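Type 4 fimbrial biogenesis protein PilY1 (Pseudomonas aeruginosa, PDB 3HX6) helps assemble type IV pili, supports twitching motility and adhesion to host cells, and appears to regulate pilus retraction through calcium binding and release. Local coordinates at residues D186-L191 against G233-K238; F195-V200 against L251-L256; A209-N214 against L225-M230. The protein carries 3 engineered substitutions. All blocks are in the same frame, centred on the assembly; numbering follows the deposited sequence.

Contact 1. Residues D186-L191 against G233-K238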
loop_
_atom_site.group_PDB
_atom_site.type_symbol
_atom_site.label_atom_id
_atom_site.label_comp_id
_atom_site.label_asym_id
_atom_site.label_seq_id
_atom_site.Cartn_x
_atom_site.Cartn_y
_atom_site.Cartn_z
ATOM N N ASP A 186 27.011 24.217 -24.808
ATOM C CA ASP A 186 27.046 24.243 -26.264
ATOM C C ASP A 186 25.639 24.112 -26.848
ATOM O O ASP A 186 25.322 24.733 -27.857
ATOM C CB ASP A 186 27.925 23.106 -26.788
ATOM C CG ASP A 186 29.407 23.399 -26.639
ATOM O OD1 ASP A 186 30.201 22.436 -26.616
ATOM O OD2 ASP A 186 29.773 24.588 -26.551
ATOM N N GLN A 187 24.804 23.298 -26.211
ATOM C CA GLN A 187 23.435 23.094 -26.671
ATOM C C GLN A 187 22.479 24.121 -26.073
ATOM O O GLN A 187 21.511 24.534 -26.716
ATOM C CB GLN A 187 22.949 21.691 -26.302
ATOM C CG GLN A 187 23.567 20.571 -27.113
ATOM C CD GLN A 187 25.051 20.409 -26.861
ATOM O OE1 GLN A 187 25.484 20.235 -25.721
ATOM N NE2 GLN A 187 25.841 20.452 -27.928
ATOM N N GLU A 188 22.754 24.522 -24.835
ATOM C CA GLU A 188 21.924 25.491 -24.131
ATOM C C GLU A 188 22.841 26.477 -23.434
ATOM O O GLU A 188 23.268 26.251 -22.304
ATOM C CB GLU A 188 21.032 24.777 -23.110
ATOM C CG GLU A 188 20.176 25.701 -22.260
ATOM C CD GLU A 188 19.558 26.825 -23.067
ATOM O OE1 GLU A 188 20.096 27.954 -23.027
ATOM O OE2 GLU A 188 18.542 26.577 -23.752
ATOM N N PRO A 189 23.150 27.595 -24.106
ATOM C CA PRO A 189 24.032 28.631 -23.563
ATOM C C PRO A 189 23.715 29.119 -22.150
ATOM O O PRO A 189 24.622 29.505 -21.421
ATOM C CB PRO A 189 23.950 29.745 -24.614
ATOM C CG PRO A 189 22.599 29.546 -25.222
ATOM C CD PRO A 189 22.513 28.051 -25.354
ATOM N N ASP A 190 22.446 29.096 -21.754
ATOM C CA ASP A 190 22.076 29.558 -20.415
ATOM C C ASP A 190 21.971 28.445 -19.379
ATOM O O ASP A 190 21.391 28.634 -18.314
ATOM C CB ASP A 190 20.761 30.334 -20.457
ATOM C CG ASP A 190 20.902 31.681 -21.137
ATOM O OD1 ASP A 190 21.780 32.471 -20.724
ATOM O OD2 ASP A 190 20.130 31.955 -22.077
ATOM N N LEU A 191 22.536 27.285 -19.686
ATOM C CA LEU A 191 22.505 26.174 -18.751
ATOM C C LEU A 191 23.550 26.398 -17.656
ATOM O O LEU A 191 24.710 26.705 -17.944
ATOM C CB LEU A 191 22.791 24.861 -19.479
ATOM C CG LEU A 191 22.755 23.593 -18.622
ATOM C CD1 LEU A 191 21.325 23.348 -18.125
ATOM C CD2 LEU A 191 23.252 22.401 -19.443
ATOM N N GLY A 233 16.342 15.623 -26.735
ATOM C CA GLY A 233 17.224 16.408 -25.892
ATOM C C GLY A 233 17.307 17.813 -26.466
ATOM O O GLY A 233 18.046 18.663 -25.973
ATOM N N ALA A 234 16.553 18.060 -27.533
ATOM C CA ALA A 234 16.538 19.382 -28.145
ATOM C C ALA A 234 15.848 20.351 -27.187
ATOM O O ALA A 234 14.997 19.952 -26.396
ATOM C CB ALA A 234 15.778 19.347 -29.469
ATOM N N ILE A 235 16.212 21.624 -27.253
ATOM C CA ILE A 235 15.574 22.600 -26.390
ATOM C C ILE A 235 14.281 23.029 -27.079
ATOM O O ILE A 235 14.284 23.934 -27.911
ATOM C CB ILE A 235 16.473 23.832 -26.170
ATOM C CG1 ILE A 235 17.836 23.392 -25.620
ATOM C CG2 ILE A 235 15.802 24.796 -25.206
ATOM C CD1 ILE A 235 17.767 22.603 -24.319
ATOM N N THR A 236 13.177 22.367 -26.744
ATOM C CA THR A 236 11.885 22.692 -27.352
ATOM C C THR A 236 11.512 24.153 -27.103
ATOM O O THR A 236 10.981 24.828 -27.985
ATOM C CB THR A 236 10.773 21.778 -26.808
ATOM O OG1 THR A 236 11.072 20.417 -27.142
ATOM C CG2 THR A 236 9.421 22.159 -27.411
ATOM N N ARG A 237 11.788 24.633 -25.897
ATOM C CA ARG A 237 11.512 26.017 -25.533
ATOM C C ARG A 237 12.304 26.425 -24.311
ATOM O O ARG A 237 12.469 25.649 -23.366
ATOM C CB ARG A 237 10.024 26.251 -25.217
ATOM C CG ARG A 237 9.133 26.626 -26.399
ATOM C CD ARG A 237 9.689 27.776 -27.235
ATOM N NE ARG A 237 9.819 29.057 -26.537
ATOM C CZ ARG A 237 8.809 29.869 -26.223
ATOM N NH1 ARG A 237 7.558 29.549 -26.530
ATOM N NH2 ARG A 237 9.055 31.026 -25.627
ATOM N N LYS A 238 12.809 27.647 -24.354
ATOM C CA LYS A 238 13.526 28.228 -23.236
ATOM C C LYS A 238 12.670 29.431 -22.895
ATOM O O LYS A 238 12.482 30.323 -23.724
ATOM C CB LYS A 238 14.933 28.676 -23.636
ATOM C CG LYS A 238 15.632 29.501 -22.561
ATOM C CD LYS A 238 17.129 29.224 -22.499
ATOM C CE LYS A 238 17.840 29.517 -23.816
ATOM N NZ LYS A 238 18.022 30.959 -24.066
#
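K238 reaches over to D190 and E188 with its chain folded rather than stretched. Its CG lies anti to the backbone N, and bends at chi2, chi3 (59°) and chi4 (75°) turn the ammonium toward the loop 186-191. There the lysine and D190 side chains meet at about a right angle, and NZ donates to D190 OD2 at 3.1 Å; OD2 receives it on its anti lone pair, away from the other carboxylate oxygen. E188 and K238 cross obliquely instead; their ion pair is long, 3.8 Å from E188 OE1 to K238 NZ, and doubtful in detail because OE1 is modelled too close to the lysine chain. Together the two acids and the one base make a salt-bridge network in which D190 supplies the shorter link.

Both partners belong to the beta-propeller of this C-terminal domain. Segment 186-191 lies in the connection that leaves strand 178-184, an edge strand of one four-stranded blade, while 233-238 covers the start of strand 235-241, an edge strand of the next. E188 starts a type I turn, closed by L191 N donating to E188 O at 2.9 Å; D190 lies within this turn, and its side chain sets out toward 233-238.

I235 packs beside the carboxylate of E188. Its CG2 approaches E188 OE2 to 3.6 Å, its CG1 comes to 4.0 Å from the backbone O of Q187, and its side chain also touches I183 of the preceding blade. A classic beta bulge follows, T236 and R237 both facing I227, and R237 NH1 points off to the carbonyls of A303 and F306.

Contact 2. Residues F195-V200 against L251-L256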
loop_
_atom_site.group_PDB
_atom_site.type_symbol
_atom_site.label_atom_id
_atom_site.label_comp_id
_atom_site.label_asym_id
_atom_site.label_seq_id
_atom_site.Cartn_x
_atom_site.Cartn_y
_atom_site.Cartn_z
ATOM N N PHE A 195 21.467 21.851 -10.375
ATOM C CA PHE A 195 21.025 21.363 -9.083
ATOM C C PHE A 195 19.505 21.185 -9.086
ATOM O O PHE A 195 18.974 20.347 -8.360
ATOM C CB PHE A 195 21.430 22.354 -7.992
ATOM C CG PHE A 195 22.901 22.364 -7.707
ATOM C CD1 PHE A 195 23.455 21.440 -6.825
ATOM C CD2 PHE A 195 23.736 23.288 -8.323
ATOM C CE1 PHE A 195 24.818 21.438 -6.559
ATOM C CE2 PHE A 195 25.106 23.292 -8.063
ATOM C CZ PHE A 195 25.645 22.366 -7.179
ATOM N N PRO A 196 18.780 21.976 -9.903
ATOM C CA PRO A 196 17.325 21.817 -9.916
ATOM C C PRO A 196 16.901 20.402 -10.278
ATOM O O PRO A 196 17.545 19.746 -11.087
ATOM C CB PRO A 196 16.877 22.825 -10.975
ATOM C CG PRO A 196 17.910 23.899 -10.877
ATOM C CD PRO A 196 19.184 23.090 -10.780
ATOM N N LYS A 197 15.821 19.939 -9.666
ATOM C CA LYS A 197 15.291 18.617 -9.954
ATOM C C LYS A 197 14.312 18.763 -11.111
ATOM O O LYS A 197 13.324 19.493 -11.021
ATOM C CB LYS A 197 14.557 18.048 -8.741
ATOM C CG LYS A 197 15.461 17.707 -7.572
ATOM C CD LYS A 197 14.710 16.892 -6.526
ATOM C CE LYS A 197 15.640 16.456 -5.407
ATOM N NZ LYS A 197 15.046 15.356 -4.590
ATOM N N PRO A 198 14.573 18.071 -12.220
ATOM C CA PRO A 198 13.663 18.186 -13.355
ATOM C C PRO A 198 12.391 17.378 -13.172
ATOM O O PRO A 198 12.329 16.459 -12.346
ATOM C CB PRO A 198 14.506 17.671 -14.517
ATOM C CG PRO A 198 15.316 16.594 -13.865
ATOM C CD PRO A 198 15.735 17.227 -12.551
ATOM N N THR A 199 11.371 17.742 -13.937
ATOM C CA THR A 199 10.108 17.020 -13.931
ATOM C C THR A 199 9.980 16.476 -15.346
ATOM O O THR A 199 10.356 17.141 -16.312
ATOM C CB THR A 199 8.895 17.940 -13.632
ATOM O OG1 THR A 199 8.854 18.249 -12.232
ATOM C CG2 THR A 199 7.586 17.247 -14.020
ATOM N N VAL A 200 9.483 15.255 -15.460
ATOM C CA VAL A 200 9.285 14.637 -16.759
ATOM C C VAL A 200 7.784 14.629 -16.954
ATOM O O VAL A 200 7.056 14.053 -16.150
ATOM C CB VAL A 200 9.817 13.206 -16.783
ATOM C CG1 VAL A 200 9.497 12.560 -18.129
ATOM C CG2 VAL A 200 11.323 13.220 -16.540
ATOM N N LEU A 251 17.100 29.639 -12.406
ATOM C CA LEU A 251 15.795 29.077 -12.082
ATOM C C LEU A 251 15.950 27.722 -11.396
ATOM O O LEU A 251 16.775 26.914 -11.801
ATOM C CB LEU A 251 14.946 28.923 -13.346
ATOM C CG LEU A 251 13.467 28.658 -13.055
ATOM C CD1 LEU A 251 12.870 29.905 -12.392
ATOM C CD2 LEU A 251 12.723 28.336 -14.337
ATOM N N SER A 252 15.140 27.475 -10.370
ATOM C CA SER A 252 15.214 26.222 -9.622
ATOM C C SER A 252 14.204 25.166 -10.070
ATOM O O SER A 252 13.601 25.287 -11.139
ATOM C CB SER A 252 15.041 26.508 -8.130
ATOM O OG SER A 252 16.026 27.431 -7.690
ATOM N N SER A 253 14.024 24.141 -9.235
ATOM C CA SER A 253 13.120 23.028 -9.520
ATOM C C SER A 253 11.682 23.453 -9.776
ATOM O O SER A 253 11.055 24.110 -8.946
ATOM C CB SER A 253 13.142 22.028 -8.359
ATOM O OG SER A 253 14.469 21.751 -7.952
ATOM N N PRO A 254 11.126 23.065 -10.933
ATOM C CA PRO A 254 9.740 23.460 -11.203
ATOM C C PRO A 254 8.729 22.441 -10.704
ATOM O O PRO A 254 9.068 21.277 -10.461
ATOM C CB PRO A 254 9.707 23.563 -12.722
ATOM C CG PRO A 254 10.602 22.418 -13.122
ATOM C CD PRO A 254 11.772 22.531 -12.146
ATOM N N ARG A 255 7.491 22.896 -10.534
ATOM C CA ARG A 255 6.396 22.026 -10.149
ATOM C C ARG A 255 5.370 22.206 -11.269
ATOM O O ARG A 255 4.891 23.314 -11.518
ATOM C CB ARG A 255 5.773 22.452 -8.817
ATOM C CG ARG A 255 4.515 21.658 -8.440
ATOM C CD ARG A 255 4.823 20.182 -8.162
ATOM N NE ARG A 255 5.799 20.047 -7.088
ATOM C CZ ARG A 255 6.284 18.892 -6.642
ATOM N NH1 ARG A 255 5.880 17.744 -7.175
ATOM N NH2 ARG A 255 7.193 18.888 -5.673
ATOM N N LEU A 256 5.049 21.128 -11.964
ATOM C CA LEU A 256 4.076 21.220 -13.040
ATOM C C LEU A 256 2.667 21.064 -12.495
ATOM O O LEU A 256 2.444 20.334 -11.527
ATOM C CB LEU A 256 4.368 20.160 -14.101
ATOM C CG LEU A 256 5.262 20.662 -15.243
ATOM C CD1 LEU A 256 6.514 21.334 -14.696
ATOM C CD2 LEU A 256 5.608 19.500 -16.144
HETATM O O HOH W 1 10.730 19.233 -10.665
HETATM O O HOH W 2 6.338 18.487 -11.214
#
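S253 has its OG anti to the carbonyl carbon (chi1 -46°), which swings the hydroxyl toward K197, and T199 has its OG1 placed likewise (chi1 -76°), leaving CG2 anti to the backbone N and turned to L256. The first torsion yields the one direct hydrogen bond between the segments: K197 N donates to S253 OG over 2.8 Å, almost straight at 171°. Beside it the ring of P196 lies against the backbone of 251-253, its CG 3.4 Å from L251 O. At the far end T199 CG2 and L256 CD2 meet at 3.7 Å, the two side chains sliding past each other in opposite directions.

Between these ends two waters do most of the polar joining. Water 1 accepts from T199 OG1 at 2.6 Å and gives its two hydrogens to K197 O and P254 O, each also 2.6 Å from the water oxygen. Water 2 donates to T199 OG1 at 2.7 Å and accepts from L256 N at 3.0 Å.

Segment 195-200 leads into strand 199-202, and 251-256 lies on strand 251-257; these are the first strands of two successive propeller blades, and the contact is buried near the centre of the chain. The segments run in roughly the same direction without pairing as a sheet. S252 OG turns to Y216 OH and I328 O instead. Just beyond L256 comes the calcium loop: D258, N260, D262, V264 and D266 hold the ion, about 9 Å from the L256 side chain.

The carbonyls of K197 and P254 are both acceptors and cannot bond each other, so the two hydrogens of water 1 bridge them. T199 OG1 donates to water 1 and accepts from water 2, which is consistent with its fixing both.

Contact 3. Residues A209-N214 against L225-M230. Engineered in segment 225-230: M230 (natural residue Leu).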
loop_
_atom_site.group_PDB
_atom_site.type_symbol
_atom_site.label_atom_id
_atom_site.label_comp_id
_atom_site.label_asym_id
_atom_site.label_seq_id
_atom_site.Cartn_x
_atom_site.Cartn_y
_atom_site.Cartn_z
ATOM N N ALA A 209 8.457 15.780 -22.230
ATOM C CA ALA A 209 9.655 16.587 -22.122
ATOM C C ALA A 209 10.229 16.602 -20.724
ATOM O O ALA A 209 9.588 16.194 -19.751
ATOM C CB ALA A 209 9.354 18.018 -22.549
ATOM N N VAL A 210 11.466 17.061 -20.644
ATOM C CA VAL A 210 12.124 17.222 -19.366
ATOM C C VAL A 210 11.934 18.703 -19.127
ATOM O O VAL A 210 12.365 19.524 -19.938
ATOM C CB VAL A 210 13.622 16.917 -19.444
ATOM C CG1 VAL A 210 14.328 17.441 -18.183
ATOM C CG2 VAL A 210 13.829 15.411 -19.582
ATOM N N VAL A 211 11.249 19.047 -18.046
ATOM C CA VAL A 211 11.023 20.443 -17.721
ATOM C C VAL A 211 11.774 20.740 -16.443
ATOM O O VAL A 211 11.504 20.148 -15.401
ATOM C CB VAL A 211 9.524 20.726 -17.551
ATOM C CG1 VAL A 211 9.299 22.204 -17.254
ATOM C CG2 VAL A 211 8.794 20.317 -18.837
ATOM N N THR A 212 12.729 21.657 -16.527
ATOM C CA THR A 212 13.538 21.985 -15.372
ATOM C C THR A 212 14.024 23.430 -15.402
ATOM O O THR A 212 13.818 24.138 -16.384
ATOM C CB THR A 212 14.752 21.037 -15.319
ATOM O OG1 THR A 212 15.437 21.192 -14.074
ATOM C CG2 THR A 212 15.700 21.326 -16.480
ATOM N N GLY A 213 14.649 23.871 -14.312
ATOM C CA GLY A 213 15.178 25.222 -14.258
ATOM C C GLY A 213 16.546 25.187 -14.918
ATOM O O GLY A 213 17.170 24.125 -14.966
ATOM N N ASN A 214 17.022 26.321 -15.429
ATOM C CA ASN A 214 18.327 26.346 -16.088
ATOM C C ASN A 214 19.473 26.141 -15.103
ATOM O O ASN A 214 20.603 25.846 -15.491
ATOM C CB ASN A 214 18.523 27.659 -16.849
ATOM C CG ASN A 214 18.674 28.856 -15.930
ATOM O OD1 ASN A 214 17.861 29.073 -15.034
ATOM N ND2 ASN A 214 19.718 29.648 -16.159
ATOM N N LEU A 225 13.142 28.685 -17.726
ATOM C CA LEU A 225 12.587 27.343 -17.650
ATOM C C LEU A 225 13.053 26.655 -18.924
ATOM O O LEU A 225 12.907 27.199 -20.020
ATOM C CB LEU A 225 11.052 27.370 -17.623
ATOM C CG LEU A 225 10.396 25.992 -17.436
ATOM C CD1 LEU A 225 10.621 25.525 -15.995
ATOM C CD2 LEU A 225 8.900 26.061 -17.737
ATOM N N LEU A 226 13.635 25.475 -18.787
ATOM C CA LEU A 226 14.089 24.745 -19.949
ATOM C C LEU A 226 13.097 23.623 -20.211
ATOM O O LEU A 226 12.739 22.872 -19.305
ATOM C CB LEU A 226 15.489 24.165 -19.716
ATOM C CG LEU A 226 16.601 25.169 -19.368
ATOM C CD1 LEU A 226 17.941 24.441 -19.248
ATOM C CD2 LEU A 226 16.681 26.243 -20.443
ATOM N N ILE A 227 12.632 23.540 -21.447
ATOM C CA ILE A 227 11.707 22.494 -21.837
ATOM C C ILE A 227 12.472 21.709 -22.886
ATOM O O ILE A 227 12.622 22.137 -24.031
ATOM C CB ILE A 227 10.408 23.085 -22.398
ATOM C CG1 ILE A 227 9.701 23.877 -21.289
ATOM C CG2 ILE A 227 9.502 21.970 -22.912
ATOM C CD1 ILE A 227 8.392 24.524 -21.704
ATOM N N ILE A 228 12.979 20.562 -22.455
ATOM C CA ILE A 228 13.794 19.694 -23.284
ATOM C C ILE A 228 13.008 18.496 -23.800
ATOM O O ILE A 228 12.423 17.751 -23.016
ATOM C CB ILE A 228 14.997 19.198 -22.460
ATOM C CG1 ILE A 228 15.696 20.406 -21.816
ATOM C CG2 ILE A 228 15.954 18.404 -23.343
ATOM C CD1 ILE A 228 16.723 20.044 -20.764
ATOM N N ASP A 229 12.996 18.309 -25.115
ATOM C CA ASP A 229 12.279 17.182 -25.699
ATOM C C ASP A 229 12.855 15.893 -25.131
ATOM O O ASP A 229 14.064 15.652 -25.207
ATOM C CB ASP A 229 12.421 17.177 -27.225
ATOM C CG ASP A 229 11.627 16.057 -27.878
ATOM O OD1 ASP A 229 10.381 16.075 -27.775
ATOM O OD2 ASP A 229 12.250 15.160 -28.484
ATOM N N MET A 230 11.988 15.064 -24.564
ATOM C CA MET A 230 12.409 13.805 -23.964
ATOM C C MET A 230 13.220 12.931 -24.914
ATOM O O MET A 230 14.295 12.444 -24.563
ATOM C CB MET A 230 11.187 13.019 -23.478
ATOM C CG MET A 230 11.526 11.826 -22.595
ATOM S SD MET A 230 12.416 12.324 -21.087
ATOM C CE MET A 230 14.067 11.849 -21.469
#
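Four backbone hydrogen bonds tie V210 and T212 to I228 and L226. V210 N donates to I228 O at 2.6 Å and I228 N returns to V210 O at 2.8 Å; T212 N reaches L226 O at 3.0 Å and L226 N reaches T212 O at 2.8 Å. The N-H...O angles are all at least 165°. This is the antiparallel hairpin of strands 208-213 and 223-229, the two middle strands of a four-stranded propeller blade, with strand directions 164° apart. In the non-hydrogen-bonded positions the CA-H groups take part as well: V211 CA lies 3.4 Å from L226 O.

N214, just after the strand, gathers a polar cluster. Its OD1 accepts hydrogen bonds from L251 N of the next blade and from A224 N, and its ND2 donates to the carbonyls of K222 and D190, so one buried amide links four backbone groups.

Packing then spreads over both faces. V211, L225 and I227 share one, where V211 CG1 meets L225 CD1 at 3.8 Å and I227 also touches F306. V210, T212, L226 and I228 share the other, turned to the preceding blade: V210 and I228 touch W181, and T212 and I228 touch L166. There the L226 side chain reaches along to the loop end of the hairpin, CD1 lying 3.7 Å from N214 CA.

At the open end the carbonyl O of M230, an engineered residue, accepts a hydrogen bond from W181 NE1. Its CG is anti to the backbone N (chi1 -169°), and the chain bends back until SD rests 3.7 Å from V210 CG2.

From the N terminus, segment 186-191 comes first, in the connection leaving one propeller blade, and 195-200 follows almost at once as the next blade begins. The chain then makes the hairpin of contact 3, which closes a short loop of ten residues. Segment 233-238 next returns to close contact 1, and 251-256, opening the blade after that, closes contact 2. Contact 3 thus lies within both longer loops, whereas contacts 1 and 2 cross, their segments alternating. Strand 208-213 borders 199-202, and 223-229 borders 235-241, so the hairpin bridges the two contacts: T199 O pairs with V211 N and R237 O with I227 N. Together they fasten three consecutive blades.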